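Local structure of SPbeta prophage-derived aminoglycoside N(3')-acetyltransferase-like protein YokD (Bacillus subtilis, 2NYG) at residues A[177-181]-A[247-251]; A[183-187]-A[252-256]. The protein binds coenzyme A and is probably an N-acetyltransferase of the aminoglycoside 3-N-acetyltransferase type that may contribute to antibiotic resistance. The contacts are given in a common frame with arbitrary orientation. Numbering follows the deposited sequence.

Contact 1. Residues A[177-181]-A[247-251]. With COA (coenzyme A), chain G.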
ATOM      1  N   ASP A 177       8.623 -19.317   2.462  1.00 35.85           N
ATOM      2  CA  ASP A 177       9.496 -20.456   2.210  1.00 37.22           C
ATOM      3  C   ASP A 177      10.539 -20.068   1.165  1.00 35.64           C
ATOM      4  O   ASP A 177      10.589 -18.924   0.714  1.00 34.62           O
ATOM      5  CB  ASP A 177       8.696 -21.671   1.720  1.00 39.17           C
ATOM      6  CG  ASP A 177       9.278 -22.996   2.215  1.00 43.41           C
ATOM      7  OD1 ASP A 177      10.524 -23.150   2.241  1.00 42.82           O
ATOM      8  OD2 ASP A 177       8.481 -23.889   2.575  1.00 45.30           O
ATOM      9  N   PHE A 178      11.363 -21.034   0.785  1.00 34.65           N
ATOM     10  CA  PHE A 178      12.418 -20.821  -0.192  1.00 36.07           C
ATOM     11  C   PHE A 178      11.976 -20.384  -1.580  1.00 37.47           C
ATOM     12  O   PHE A 178      12.704 -19.677  -2.278  1.00 36.81           O
ATOM     13  CB  PHE A 178      13.247 -22.082  -0.307  1.00 34.44           C
ATOM     14  CG  PHE A 178      14.119 -22.333   0.880  1.00 34.73           C
ATOM     15  CD1 PHE A 178      13.936 -23.465   1.671  1.00 33.45           C
ATOM     16  CD2 PHE A 178      15.146 -21.445   1.197  1.00 32.49           C
ATOM     17  CE1 PHE A 178      14.768 -23.712   2.761  1.00 33.43           C
ATOM     18  CE2 PHE A 178      15.980 -21.680   2.281  1.00 34.20           C
ATOM     19  CZ  PHE A 178      15.795 -22.818   3.067  1.00 34.71           C
ATOM     20  N   ASP A 179      10.783 -20.802  -1.977  1.00 39.80           N
ATOM     21  CA  ASP A 179      10.247 -20.469  -3.291  1.00 42.25           C
ATOM     22  C   ASP A 179      10.155 -18.967  -3.499  1.00 41.16           C
ATOM     23  O   ASP A 179       9.873 -18.523  -4.603  1.00 41.23           O
ATOM     24  CB  ASP A 179       8.861 -21.088  -3.467  1.00 45.16           C
ATOM     25  CG  ASP A 179       7.832 -20.464  -2.553  1.00 50.38           C
ATOM     26  OD1 ASP A 179       8.078 -20.399  -1.330  1.00 52.93           O
ATOM     27  OD2 ASP A 179       6.775 -20.031  -3.055  1.00 52.86           O
ATOM     28  N   SER A 180      10.399 -18.208  -2.431  1.00 40.78           N
ATOM     29  CA  SER A 180      10.350 -16.743  -2.449  1.00 40.53           C
ATOM     30  C   SER A 180      11.705 -16.094  -2.317  1.00 39.35           C
ATOM     31  O   SER A 180      11.786 -14.883  -2.337  1.00 38.09           O
ATOM     32  CB  SER A 180       9.505 -16.203  -1.294  1.00 42.04           C
ATOM     33  OG  SER A 180       8.189 -16.729  -1.282  1.00 48.63           O
ATOM     34  N   SER A 181      12.763 -16.884  -2.151  1.00 38.89           N
ATOM     35  CA  SER A 181      14.113 -16.333  -1.983  1.00 39.87           C
ATOM     36  C   SER A 181      14.700 -15.704  -3.218  1.00 38.61           C
ATOM     37  O   SER A 181      15.543 -16.294  -3.875  1.00 39.56           O
ATOM     38  CB  SER A 181      15.096 -17.394  -1.501  1.00 41.46           C
ATOM     39  OG  SER A 181      15.120 -17.446  -0.096  1.00 48.62           O
ATOM     40  N   CYS A 247      10.154 -19.080  10.770  1.00 36.46           N
ATOM     41  CA  CYS A 247      11.160 -18.315  10.052  1.00 36.70           C
ATOM     42  C   CYS A 247      12.556 -18.907   9.999  1.00 37.54           C
ATOM     43  O   CYS A 247      12.941 -19.752  10.812  1.00 38.86           O
ATOM     44  CB  CYS A 247      11.286 -16.917  10.668  1.00 35.66           C
ATOM     45  SG  CYS A 247       9.745 -16.078  11.054  1.00 37.40           S
ATOM     46  N   ARG A 248      13.319 -18.455   9.015  1.00 36.41           N
ATOM     47  CA  ARG A 248      14.692 -18.861   8.945  1.00 37.17           C
ATOM     48  C   ARG A 248      15.511 -17.705   8.447  1.00 36.61           C
ATOM     49  O   ARG A 248      15.074 -16.934   7.604  1.00 35.91           O
ATOM     50  CB  ARG A 248      14.897 -20.117   8.102  1.00 38.58           C
ATOM     51  CG  ARG A 248      14.271 -20.165   6.767  1.00 39.21           C
ATOM     52  CD  ARG A 248      14.433 -21.590   6.275  1.00 43.96           C
ATOM     53  NE  ARG A 248      13.335 -22.010   5.411  1.00 47.64           N
ATOM     54  CZ  ARG A 248      12.654 -23.142   5.560  1.00 46.35           C
ATOM     55  NH1 ARG A 248      12.956 -23.980   6.544  1.00 46.22           N
ATOM     56  NH2 ARG A 248      11.666 -23.427   4.729  1.00 45.04           N
ATOM     57  N   LEU A 249      16.688 -17.563   9.038  1.00 36.48           N
ATOM     58  CA  LEU A 249      17.608 -16.498   8.694  1.00 36.09           C
ATOM     59  C   LEU A 249      18.897 -17.169   8.263  1.00 35.94           C
ATOM     60  O   LEU A 249      19.404 -18.033   8.978  1.00 36.48           O
ATOM     61  CB  LEU A 249      17.866 -15.610   9.921  1.00 33.44           C
ATOM     62  CG  LEU A 249      18.965 -14.564   9.727  1.00 34.15           C
ATOM     63  CD1 LEU A 249      18.461 -13.446   8.830  1.00 33.28           C
ATOM     64  CD2 LEU A 249      19.402 -14.010  11.055  1.00 34.44           C
ATOM     65  N   PHE A 250      19.418 -16.786   7.101  1.00 35.50           N
ATOM     66  CA  PHE A 250      20.665 -17.355   6.598  1.00 34.33           C
ATOM     67  C   PHE A 250      21.478 -16.381   5.761  1.00 32.97           C
ATOM     68  O   PHE A 250      21.011 -15.306   5.398  1.00 33.70           O
ATOM     69  CB  PHE A 250      20.383 -18.624   5.792  1.00 35.00           C
ATOM     70  CG  PHE A 250      19.454 -18.414   4.634  1.00 35.68           C
ATOM     71  CD1 PHE A 250      19.923 -17.899   3.428  1.00 33.59           C
ATOM     72  CD2 PHE A 250      18.105 -18.755   4.742  1.00 35.76           C
ATOM     73  CE1 PHE A 250      19.064 -17.733   2.344  1.00 33.21           C
ATOM     74  CE2 PHE A 250      17.241 -18.593   3.664  1.00 33.08           C
ATOM     75  CZ  PHE A 250      17.722 -18.082   2.464  1.00 32.15           C
ATOM     76  N   SER A 251      22.709 -16.778   5.466  1.00 33.77           N
ATOM     77  CA  SER A 251      23.637 -15.976   4.676  1.00 32.83           C
ATOM     78  C   SER A 251      23.188 -15.888   3.213  1.00 33.09           C
ATOM     79  O   SER A 251      22.855 -16.896   2.605  1.00 32.88           O
ATOM     80  CB  SER A 251      25.021 -16.601   4.759  1.00 32.81           C
ATOM     81  OG  SER A 251      25.929 -15.889   3.947  1.00 37.55           O
TER
HETATM   82  N1A COA G 301      -1.959  -9.552  11.749  1.00 54.22           N
HETATM   83  C2A COA G 301      -1.877 -10.685  10.929  1.00 51.57           C
HETATM   84  N3A COA G 301      -2.468 -10.651   9.682  1.00 50.57           N
HETATM   85  C4A COA G 301      -3.132  -9.524   9.248  1.00 51.38           C
HETATM   86  C5A COA G 301      -3.232  -8.362  10.036  1.00 53.01           C
HETATM   87  C6A COA G 301      -2.641  -8.384  11.310  1.00 53.88           C
HETATM   88  N6A COA G 301      -2.704  -7.322  12.103  1.00 53.62           N
HETATM   89  N7A COA G 301      -3.938  -7.425   9.336  1.00 52.73           N
HETATM   90  C8A COA G 301      -4.275  -7.976   8.133  1.00 52.16           C
HETATM   91  N9A COA G 301      -3.766  -9.291   8.087  1.00 52.08           N
HETATM   92  C1B COA G 301      -3.865 -10.316   7.020  1.00 53.43           C
HETATM   93  C2B COA G 301      -4.963 -10.121   5.936  1.00 55.92           C
HETATM   94  O2B COA G 301      -6.310 -10.360   6.399  1.00 52.43           O
HETATM   95  C3B COA G 301      -4.528 -11.104   4.863  1.00 57.72           C
HETATM   96  O3B COA G 301      -5.135 -12.366   5.280  1.00 64.29           O
HETATM   97  P3B COA G 301      -6.019 -13.350   4.320  1.00 68.04           P
HETATM   98  O7A COA G 301      -6.083 -12.780   2.882  1.00 68.68           O
HETATM   99  O8A COA G 301      -7.444 -13.399   4.817  1.00 68.49           O
HETATM  100  O9A COA G 301      -5.407 -14.727   4.362  1.00 66.83           O
HETATM  101  C4B COA G 301      -2.978 -11.111   4.952  1.00 55.95           C
HETATM  102  O4B COA G 301      -2.671 -10.605   6.271  1.00 55.01           O
HETATM  103  C5B COA G 301      -2.261 -10.212   3.888  1.00 51.41           C
HETATM  104  O5B COA G 301      -0.830 -10.352   4.135  1.00 48.30           O
HETATM  105  P1A COA G 301       0.161 -10.628   2.926  1.00 44.27           P
HETATM  106  O1A COA G 301       1.567 -10.769   3.409  1.00 46.02           O
HETATM  107  O2A COA G 301       0.046  -9.508   1.882  1.00 46.50           O
HETATM  108  O3A COA G 301      -0.428 -11.928   2.322  1.00 48.96           O
HETATM  109  P2A COA G 301      -0.259 -13.414   2.903  1.00 50.55           P
HETATM  110  O4A COA G 301      -1.615 -13.950   3.191  1.00 52.13           O
HETATM  111  O5A COA G 301       0.602 -13.487   4.161  1.00 51.41           O
HETATM  112  O6A COA G 301       0.497 -14.078   1.622  1.00 53.90           O
HETATM  113  CBP COA G 301       2.728 -13.922   0.428  1.00 54.49           C
HETATM  114  CCP COA G 301       1.894 -14.394   1.656  1.00 55.10           C
HETATM  115  CDP COA G 301       1.824 -13.757  -0.818  1.00 51.86           C
HETATM  116  CEP COA G 301       3.406 -12.596   0.841  1.00 54.17           C
HETATM  117  CAP COA G 301       3.713 -15.074   0.033  1.00 53.93           C
HETATM  118  OAP COA G 301       3.445 -16.188   0.916  1.00 54.11           O
HETATM  119  C9P COA G 301       5.219 -14.727   0.129  1.00 54.29           C
HETATM  120  O9P COA G 301       5.939 -15.493   0.996  1.00 60.05           O
HETATM  121  N8P COA G 301       5.860 -13.734  -0.541  1.00 53.64           N
HETATM  122  C7P COA G 301       7.261 -13.364  -0.238  1.00 50.86           C
HETATM  123  C6P COA G 301       7.595 -11.868  -0.143  1.00 53.75           C

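Contact 2. Residues A[183-187]-A[252-256]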
ATOM      1  N   CYS A 183      17.071 -13.980  -3.839  1.00 32.52           N
ATOM      2  CA  CYS A 183      18.518 -14.019  -4.012  1.00 33.72           C
ATOM      3  C   CYS A 183      18.996 -15.110  -4.973  1.00 33.87           C
ATOM      4  O   CYS A 183      19.985 -14.920  -5.687  1.00 35.10           O
ATOM      5  CB  CYS A 183      19.221 -14.174  -2.662  1.00 33.66           C
ATOM      6  SG  CYS A 183      18.891 -15.726  -1.837  1.00 42.61           S
ATOM      7  N   PHE A 184      18.304 -16.247  -5.000  1.00 33.04           N
ATOM      8  CA  PHE A 184      18.686 -17.337  -5.891  1.00 33.26           C
ATOM      9  C   PHE A 184      18.757 -16.941  -7.366  1.00 34.57           C
ATOM     10  O   PHE A 184      19.620 -17.433  -8.098  1.00 34.24           O
ATOM     11  CB  PHE A 184      17.733 -18.513  -5.713  1.00 32.10           C
ATOM     12  CG  PHE A 184      17.930 -19.248  -4.426  1.00 32.32           C
ATOM     13  CD1 PHE A 184      16.885 -19.948  -3.841  1.00 32.12           C
ATOM     14  CD2 PHE A 184      19.168 -19.231  -3.787  1.00 31.70           C
ATOM     15  CE1 PHE A 184      17.071 -20.617  -2.637  1.00 31.31           C
ATOM     16  CE2 PHE A 184      19.361 -19.895  -2.587  1.00 29.72           C
ATOM     17  CZ  PHE A 184      18.313 -20.588  -2.011  1.00 31.05           C
ATOM     18  N   HIS A 185      17.854 -16.062  -7.800  1.00 33.51           N
ATOM     19  CA  HIS A 185      17.855 -15.620  -9.181  1.00 34.66           C
ATOM     20  C   HIS A 185      19.264 -15.209  -9.581  1.00 35.87           C
ATOM     21  O   HIS A 185      19.678 -15.455 -10.705  1.00 36.97           O
ATOM     22  CB  HIS A 185      16.928 -14.415  -9.396  1.00 37.49           C
ATOM     23  CG  HIS A 185      15.467 -14.750  -9.447  1.00 38.24           C
ATOM     24  ND1 HIS A 185      14.922 -15.574 -10.405  1.00 38.84           N
ATOM     25  CD2 HIS A 185      14.430 -14.316  -8.689  1.00 38.74           C
ATOM     26  CE1 HIS A 185      13.612 -15.632 -10.239  1.00 39.41           C
ATOM     27  NE2 HIS A 185      13.288 -14.878  -9.204  1.00 40.05           N
ATOM     28  N   LEU A 186      19.997 -14.573  -8.671  1.00 35.08           N
ATOM     29  CA  LEU A 186      21.354 -14.136  -8.983  1.00 36.24           C
ATOM     30  C   LEU A 186      22.241 -15.282  -9.492  1.00 37.40           C
ATOM     31  O   LEU A 186      23.011 -15.099 -10.440  1.00 38.42           O
ATOM     32  CB  LEU A 186      22.001 -13.478  -7.764  1.00 36.65           C
ATOM     33  CG  LEU A 186      23.465 -13.022  -7.880  1.00 38.47           C
ATOM     34  CD1 LEU A 186      23.651 -11.950  -8.959  1.00 35.30           C
ATOM     35  CD2 LEU A 186      23.901 -12.499  -6.526  1.00 39.61           C
ATOM     36  N   ALA A 187      22.141 -16.455  -8.867  1.00 37.63           N
ATOM     37  CA  ALA A 187      22.927 -17.606  -9.296  1.00 36.74           C
ATOM     38  C   ALA A 187      22.637 -17.946 -10.771  1.00 36.59           C
ATOM     39  O   ALA A 187      23.535 -18.368 -11.507  1.00 36.83           O
ATOM     40  CB  ALA A 187      22.627 -18.793  -8.410  1.00 35.34           C
ATOM     41  N   LEU A 252      23.171 -14.683   2.654  1.00 33.39           N
ATOM     42  CA  LEU A 252      22.735 -14.526   1.283  1.00 33.82           C
ATOM     43  C   LEU A 252      23.839 -14.992   0.353  1.00 36.41           C
ATOM     44  O   LEU A 252      23.599 -15.765  -0.579  1.00 36.43           O
ATOM     45  CB  LEU A 252      22.355 -13.072   1.005  1.00 34.00           C
ATOM     46  CG  LEU A 252      21.830 -12.690  -0.386  1.00 33.36           C
ATOM     47  CD1 LEU A 252      20.993 -11.448  -0.312  1.00 31.45           C
ATOM     48  CD2 LEU A 252      22.993 -12.477  -1.334  1.00 33.70           C
ATOM     49  N   THR A 253      25.063 -14.534   0.626  1.00 38.64           N
ATOM     50  CA  THR A 253      26.232 -14.917  -0.156  1.00 39.44           C
ATOM     51  C   THR A 253      26.385 -16.443  -0.182  1.00 40.14           C
ATOM     52  O   THR A 253      26.726 -17.037  -1.201  1.00 41.17           O
ATOM     53  CB  THR A 253      27.486 -14.307   0.447  1.00 38.43           C
ATOM     54  OG1 THR A 253      27.343 -12.883   0.472  1.00 39.54           O
ATOM     55  CG2 THR A 253      28.693 -14.672  -0.363  1.00 37.18           C
ATOM     56  N   GLU A 254      26.123 -17.054   0.959  1.00 40.09           N
ATOM     57  CA  GLU A 254      26.230 -18.491   1.135  1.00 38.54           C
ATOM     58  C   GLU A 254      25.142 -19.201   0.352  1.00 38.75           C
ATOM     59  O   GLU A 254      25.348 -20.282  -0.194  1.00 40.62           O
ATOM     60  CB  GLU A 254      26.105 -18.773   2.619  1.00 40.31           C
ATOM     61  CG  GLU A 254      26.367 -20.165   3.106  1.00 43.01           C
ATOM     62  CD  GLU A 254      26.644 -20.164   4.600  1.00 45.74           C
ATOM     63  OE1 GLU A 254      26.347 -21.165   5.280  1.00 46.82           O
ATOM     64  OE2 GLU A 254      27.181 -19.158   5.102  1.00 47.39           O
ATOM     65  N   ALA A 255      23.970 -18.582   0.297  1.00 38.01           N
ATOM     66  CA  ALA A 255      22.837 -19.150  -0.410  1.00 36.47           C
ATOM     67  C   ALA A 255      23.042 -19.047  -1.914  1.00 36.10           C
ATOM     68  O   ALA A 255      22.763 -19.982  -2.657  1.00 36.46           O
ATOM     69  CB  ALA A 255      21.544 -18.428   0.005  1.00 34.74           C
ATOM     70  N   VAL A 256      23.525 -17.909  -2.378  1.00 35.60           N
ATOM     71  CA  VAL A 256      23.724 -17.765  -3.811  1.00 36.81           C
ATOM     72  C   VAL A 256      24.749 -18.775  -4.316  1.00 36.64           C
ATOM     73  O   VAL A 256      24.520 -19.463  -5.316  1.00 36.00           O
ATOM     74  CB  VAL A 256      24.186 -16.329  -4.199  1.00 35.28           C
ATOM     75  CG1 VAL A 256      24.369 -16.229  -5.705  1.00 34.01           C
ATOM     76  CG2 VAL A 256      23.152 -15.311  -3.750  1.00 34.45           C
TER

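Contact 1. Residues A[177-181]-A[247-251]
D177 and R248 form a salt bridge, with D177 OD1 2.8 Å from R248 NH2. The hydrogen bond from R248 NH2 is weak, with an N-H...O angle of 129°. D177 OD1 also accepts hydrogen bonds from F178 N, at 2.7 Å, and from Q225. The stronger polar partner of R248 is E232 of helix 224-234, which forms a salt bridge with NH1. From its place on the strand, R248 bridges the loop and that helix. Its guanidinium also lies over one face of the F178 ring, R248 NE being 3.5 Å from F178 CE1. The loop follows strand 170-174, and its short 3-10 turn, residues 178-180, leads toward helix 183-187. Segment 247-251 belongs to strand 245-251, the antiparallel neighbour of strand 170-174 in the mixed sheet. In the same turn S180 OG, part of the coenzyme A pocket, makes a weak hydrogen bond of 3.4 Å to O9P of coenzyme A. R248 and F250, two apart on the strand, both point their CA-to-CB bonds toward the loop. The F178 and F250 rings meet obliquely, with planes at 38° and F178 CE2 3.6 Å from F250 CE2. S181 OG approaches the edge of the F250 ring, 3.7 Å from F250 CZ.

Contact 2. Residues A[183-187]-A[252-256]
V256 lies against helix 183-187 and meets C183, L186 and A187. Its CG1 is 3.8 Å from L186 CD2 and 4.1 Å from A187 CB. On its other methyl, V256 CG2 is 3.7 Å from the backbone O of C183. One turn earlier, L252 CG touches C183 CB at 3.8 Å. A255 points its CB toward the partner helix, 4.2 Å from C183 SG. The F184 ring reaches A255 as well, with F184 CE2 3.7 Å from A255 CB. The edge of this ring also faces the A255 backbone O, 3.4 Å from F184 CE2. The two helical segments cross at -44°, with axes 8.9 Å apart at closest approach. This is plain helix-helix packing away from the coenzyme A pocket. It sets the helix after strand 170-174 and its loop against the helix after strand 245-251. L161 and Y165 of helix 160-166 touch L186, and V227 of helix 224-234 touches F184. All seven touching residues are buried. Apolar packing, not polar bonding, therefore joins the two segments.

How the contacts relate
The centres of the two contacts are about 11 Å apart, and the contacts touch: F250 CE1 of contact 1 lies 3.5 Å from A255 CB of contact 2. Both are built from the same two regions of the chain. Segment 177-181 leads shortly into helix 183-187, while strand 245-251 runs directly into helix 252-268. The order along the chain is 177-181, 183-187, 247-251, 252-256, so the segments alternate. Contact 1 joins the loop to the mixed sheet, and contact 2 packs the two helices that follow the loop and the strand. Only contact 1 includes a residue of the coenzyme A pocket, S180. Contact 2 is helix packing away from that pocket.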